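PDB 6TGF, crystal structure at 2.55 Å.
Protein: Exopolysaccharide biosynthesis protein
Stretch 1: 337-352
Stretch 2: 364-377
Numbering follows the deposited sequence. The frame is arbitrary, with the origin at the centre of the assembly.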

# COMPACT_ATOMS: atom_id res chain seq x y z
N ASN B 337 18.28 -20.31 -15.70
CA ASN B 337 18.63 -21.69 -16.16
C ASN B 337 19.93 -22.16 -15.49
O ASN B 337 20.66 -22.95 -16.12
CB ASN B 337 18.74 -21.77 -17.69
CG ASN B 337 17.40 -21.78 -18.39
OD1 ASN B 337 16.48 -22.49 -17.98
ND2 ASN B 337 17.28 -21.01 -19.46
N THR B 338 20.20 -21.73 -14.25
CA THR B 338 21.42 -22.10 -13.49
C THR B 338 21.31 -23.55 -13.00
O THR B 338 22.37 -24.15 -12.70
CB THR B 338 21.67 -21.13 -12.32
OG1 THR B 338 23.03 -21.26 -11.93
CG2 THR B 338 20.77 -21.38 -11.13
N ASP B 339 20.09 -24.08 -12.91
CA ASP B 339 19.80 -25.46 -12.43
C ASP B 339 20.37 -26.48 -13.43
O ASP B 339 20.89 -27.51 -12.96
CB ASP B 339 18.30 -25.68 -12.19
CG ASP B 339 17.41 -25.34 -13.37
OD1 ASP B 339 17.79 -24.47 -14.17
OD2 ASP B 339 16.33 -25.96 -13.47
N THR B 340 20.28 -26.21 -14.74
CA THR B 340 20.68 -27.13 -15.84
C THR B 340 22.01 -26.68 -16.47
O THR B 340 22.77 -27.57 -16.90
CB THR B 340 19.57 -27.26 -16.89
OG1 THR B 340 19.42 -26.01 -17.57
CG2 THR B 340 18.24 -27.67 -16.29
N LYS B 341 22.27 -25.37 -16.54
CA LYS B 341 23.51 -24.78 -17.09
C LYS B 341 24.03 -23.71 -16.13
O LYS B 341 23.82 -22.52 -16.35
CB LYS B 341 23.26 -24.20 -18.48
CG LYS B 341 22.71 -25.19 -19.50
CD LYS B 341 22.82 -24.70 -20.93
CE LYS B 341 22.02 -25.52 -21.92
NZ LYS B 341 22.69 -26.80 -22.25
N PRO B 342 24.72 -24.11 -15.03
CA PRO B 342 25.19 -23.16 -14.02
C PRO B 342 25.92 -21.94 -14.59
O PRO B 342 26.69 -22.09 -15.52
CB PRO B 342 26.16 -24.01 -13.17
CG PRO B 342 25.60 -25.41 -13.28
CD PRO B 342 25.06 -25.50 -14.69
N ASN B 343 25.66 -20.76 -14.02
CA ASN B 343 26.18 -19.45 -14.48
C ASN B 343 26.06 -18.42 -13.35
O ASN B 343 25.59 -18.80 -12.26
CB ASN B 343 25.46 -18.98 -15.75
CG ASN B 343 23.97 -18.79 -15.54
OD1 ASN B 343 23.54 -17.75 -15.05
ND2 ASN B 343 23.18 -19.78 -15.92
N ARG B 344 26.48 -17.17 -13.60
CA ARG B 344 26.38 -16.03 -12.65
C ARG B 344 25.75 -14.82 -13.35
O ARG B 344 26.21 -13.69 -13.10
CB ARG B 344 27.76 -15.66 -12.10
CG ARG B 344 28.49 -16.79 -11.39
CD ARG B 344 29.75 -16.26 -10.74
NE ARG B 344 30.39 -17.24 -9.87
CZ ARG B 344 31.35 -18.09 -10.25
NH1 ARG B 344 31.79 -18.10 -11.49
NH2 ARG B 344 31.86 -18.93 -9.36
N GLN B 345 24.73 -15.05 -14.19
CA GLN B 345 24.03 -13.99 -14.96
C GLN B 345 22.83 -13.50 -14.15
O GLN B 345 21.95 -14.32 -13.83
CB GLN B 345 23.59 -14.52 -16.32
CG GLN B 345 22.95 -13.46 -17.21
CD GLN B 345 22.81 -13.92 -18.64
OE1 GLN B 345 22.34 -15.02 -18.91
NE2 GLN B 345 23.21 -13.07 -19.57
N GLY B 346 22.81 -12.20 -13.83
CA GLY B 346 21.65 -11.50 -13.24
C GLY B 346 20.73 -10.95 -14.32
O GLY B 346 21.04 -11.18 -15.51
N LEU B 347 19.66 -10.25 -13.94
CA LEU B 347 18.70 -9.64 -14.90
C LEU B 347 19.17 -8.23 -15.26
O LEU B 347 19.31 -7.95 -16.47
CB LEU B 347 17.29 -9.61 -14.29
CG LEU B 347 16.23 -8.88 -15.11
CD1 LEU B 347 16.17 -9.41 -16.54
CD2 LEU B 347 14.86 -8.99 -14.46
N LEU B 348 19.38 -7.36 -14.27
CA LEU B 348 19.78 -5.94 -14.48
C LEU B 348 20.77 -5.49 -13.41
O LEU B 348 20.58 -5.84 -12.23
CB LEU B 348 18.52 -5.06 -14.48
CG LEU B 348 18.78 -3.57 -14.75
CD1 LEU B 348 17.74 -3.00 -15.71
CD2 LEU B 348 18.82 -2.77 -13.46
N ARG B 349 21.79 -4.73 -13.83
CA ARG B 349 22.66 -3.91 -12.95
C ARG B 349 22.62 -2.46 -13.43
O ARG B 349 22.82 -2.23 -14.64
CB ARG B 349 24.11 -4.41 -12.95
CG ARG B 349 25.08 -3.44 -12.28
CD ARG B 349 26.41 -4.06 -11.92
NE ARG B 349 27.14 -4.55 -13.08
CZ ARG B 349 28.29 -5.22 -13.02
NH1 ARG B 349 28.84 -5.51 -11.85
NH2 ARG B 349 28.87 -5.62 -14.14
N ASN B 350 22.38 -1.52 -12.51
CA ASN B 350 22.46 -0.05 -12.76
C ASN B 350 23.75 0.46 -12.10
O ASN B 350 23.90 0.26 -10.88
CB ASN B 350 21.21 0.67 -12.24
CG ASN B 350 21.09 2.10 -12.74
OD1 ASN B 350 21.85 2.53 -13.60
ND2 ASN B 350 20.13 2.83 -12.20
N THR B 351 24.64 1.08 -12.89
CA THR B 351 25.98 1.55 -12.44
C THR B 351 26.06 3.08 -12.47
O THR B 351 27.17 3.60 -12.22
CB THR B 351 27.09 0.92 -13.30
OG1 THR B 351 26.74 1.06 -14.68
CG2 THR B 351 27.33 -0.53 -12.98
N CYS B 352 24.95 3.77 -12.74
CA CYS B 352 24.87 5.26 -12.72
C CYS B 352 25.19 5.76 -11.32
O CYS B 352 24.46 5.47 -10.37
CB CYS B 352 23.48 5.75 -13.13
SG CYS B 352 23.31 7.55 -13.08
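Stretch 2 (364-377) RFNNVGGTALSLLD

Stretch 2 runs alongside stretch 1 in the same direction, and the two bury 868 Å² between them. It enters as the end of a strand, 364-366, passes through a loop, and returns to extended conformation at 373-376. This second strand lies beside strand 348-350, the axes 5.0 Å apart at closest approach and only 4° from parallel.

The loop begins at N367, whose positive phi and psi (57°/45°) turn the chain so that its carbonyl meets the first stretch: T338 N donates to N367 O at 3.1 Å. N367 adopts chi1 m with CB directed toward stretch 1, which places its OD1 3.7 Å from D339 CG. T338 takes chi1 t; its CG2 lies 4.1 Å from N367 CB, while its OG1 lies 3.6 Å from G369 CA and accepts a weak hydrogen bond from N343 N within its own stretch.

The CA atoms of the two stretches come closest at R344 and G370, 3.6 Å apart, and G369 CA approaches N343 O at 3.3 Å. A CB on G369 would fall 2.0 Å from N343 O, and one on G370 would fall 2.3 Å from R344 O, so neither position has room for a side chain. G346 is similarly confined, its CA 3.1 Å from T371 O. A weak hydrogen bond from G370 N to Q345 O (3.4 Å) joins the two stretches here, and a water bridges them by donating to R344 O (2.9 Å) and accepting from T371 N (3.0 Å). N343, with chi1 p, uses OD1 to accept from Q345 N at 3.1 Å and ND2 to donate to K341 O at 2.8 Å.

At the corner at L347, A372 O accepts from L347 N at 3.0 Å and, weakly, from L348 N at 3.3 Å. L347 (chi1 t, chi2 p) extends its CD2 to the edge of the F365 ring, 3.8 Å from CE1; F365 is in rotamer m.

Parallel pairing follows, with S374 N donating to L348 O (3.2 Å) and N350 N to S374 O (3.0 Å). L348 and L373 share one face, where chi1 m brings L373 CD2 within 4.2 Å of L348 CB. R349 and S374 share the other: R349 CD passes 3.9 Å from S374 OG before the arginine's end leads away to partners elsewhere in the structure. L376, chi1 t and chi2 p, closes the contact, its CB 3.8 Å from N350 O and its CD2 3.9 Å from T351 O.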

# COMPACT_ATOMS: atom_id res chain seq x y z
N ARG B 364 9.36 -12.16 -11.47
CA ARG B 364 9.68 -13.55 -11.03
C ARG B 364 11.13 -13.87 -11.40
O ARG B 364 11.48 -13.70 -12.59
CB ARG B 364 8.71 -14.56 -11.66
CG ARG B 364 7.29 -14.48 -11.13
CD ARG B 364 6.47 -15.73 -11.41
NE ARG B 364 6.26 -16.56 -10.22
CZ ARG B 364 5.38 -16.31 -9.26
NH1 ARG B 364 4.62 -15.22 -9.31
NH2 ARG B 364 5.26 -17.13 -8.23
N PHE B 365 11.93 -14.28 -10.42
CA PHE B 365 13.34 -14.73 -10.60
C PHE B 365 13.41 -16.25 -10.38
O PHE B 365 13.39 -16.69 -9.22
CB PHE B 365 14.27 -13.97 -9.65
CG PHE B 365 14.15 -12.47 -9.75
CD1 PHE B 365 14.59 -11.80 -10.88
CD2 PHE B 365 13.60 -11.73 -8.72
CE1 PHE B 365 14.49 -10.42 -10.97
CE2 PHE B 365 13.50 -10.35 -8.81
CZ PHE B 365 13.94 -9.70 -9.94
N ASN B 366 13.47 -17.02 -11.47
CA ASN B 366 13.55 -18.50 -11.46
C ASN B 366 14.97 -18.93 -11.86
O ASN B 366 15.40 -18.57 -12.96
CB ASN B 366 12.52 -19.13 -12.40
CG ASN B 366 11.09 -18.80 -12.03
OD1 ASN B 366 10.76 -18.67 -10.86
ND2 ASN B 366 10.23 -18.68 -13.03
N ASN B 367 15.65 -19.67 -10.98
CA ASN B 367 16.95 -20.34 -11.26
C ASN B 367 17.98 -19.30 -11.72
O ASN B 367 18.68 -19.57 -12.72
CB ASN B 367 16.79 -21.45 -12.30
CG ASN B 367 15.55 -22.30 -12.07
OD1 ASN B 367 15.52 -23.11 -11.15
ND2 ASN B 367 14.54 -22.11 -12.90
N VAL B 368 18.06 -18.16 -11.04
CA VAL B 368 19.05 -17.07 -11.33
C VAL B 368 20.35 -17.40 -10.60
O VAL B 368 20.32 -17.54 -9.36
CB VAL B 368 18.50 -15.69 -10.95
CG1 VAL B 368 19.54 -14.59 -11.11
CG2 VAL B 368 17.25 -15.34 -11.74
N GLY B 369 21.45 -17.53 -11.36
CA GLY B 369 22.79 -17.88 -10.85
C GLY B 369 23.54 -16.65 -10.35
O GLY B 369 24.27 -16.79 -9.35
N GLY B 370 23.37 -15.51 -11.02
CA GLY B 370 24.02 -14.23 -10.67
C GLY B 370 23.20 -13.42 -9.68
O GLY B 370 22.27 -13.98 -9.07
N THR B 371 23.53 -12.13 -9.52
CA THR B 371 22.76 -11.15 -8.71
C THR B 371 21.56 -10.67 -9.55
O THR B 371 21.80 -9.98 -10.55
CB THR B 371 23.65 -9.98 -8.26
OG1 THR B 371 24.72 -10.50 -7.48
CG2 THR B 371 22.90 -8.95 -7.44
N ALA B 372 20.34 -11.03 -9.15
CA ALA B 372 19.09 -10.75 -9.91
C ALA B 372 18.98 -9.24 -10.18
O ALA B 372 18.81 -8.87 -11.36
CB ALA B 372 17.89 -11.27 -9.15
N LEU B 373 19.07 -8.41 -9.14
CA LEU B 373 19.04 -6.93 -9.23
C LEU B 373 20.22 -6.35 -8.44
O LEU B 373 20.39 -6.73 -7.27
CB LEU B 373 17.71 -6.41 -8.68
CG LEU B 373 16.48 -6.66 -9.55
CD1 LEU B 373 15.20 -6.30 -8.80
CD2 LEU B 373 16.56 -5.88 -10.86
N SER B 374 21.00 -5.47 -9.08
CA SER B 374 22.17 -4.77 -8.49
C SER B 374 22.00 -3.25 -8.66
O SER B 374 22.00 -2.79 -9.82
CB SER B 374 23.45 -5.25 -9.11
OG SER B 374 24.57 -4.59 -8.54
N LEU B 375 21.85 -2.52 -7.55
CA LEU B 375 21.62 -1.05 -7.53
C LEU B 375 22.79 -0.35 -6.81
O LEU B 375 23.44 -1.00 -5.97
CB LEU B 375 20.29 -0.76 -6.83
CG LEU B 375 19.08 -1.52 -7.37
CD1 LEU B 375 17.83 -1.18 -6.57
CD2 LEU B 375 18.86 -1.25 -8.84
N LEU B 376 23.03 0.92 -7.14
CA LEU B 376 24.16 1.73 -6.60
C LEU B 376 23.66 3.11 -6.18
O LEU B 376 22.91 3.73 -6.96
CB LEU B 376 25.24 1.83 -7.68
CG LEU B 376 26.56 2.48 -7.25
CD1 LEU B 376 27.24 1.68 -6.15
CD2 LEU B 376 27.49 2.65 -8.44
N ASP B 377 24.07 3.58 -5.00
CA ASP B 377 23.75 4.93 -4.45
C ASP B 377 22.25 5.19 -4.60
O ASP B 377 21.88 6.25 -5.14
CB ASP B 377 24.59 6.00 -5.15
CG ASP B 377 26.09 5.84 -4.98
OD1 ASP B 377 26.50 5.26 -3.96
OD2 ASP B 377 26.82 6.29 -5.88
O HOH W 1 21.35 -16.97 -13.99
O HOH W 2 25.45 -11.32 -11.70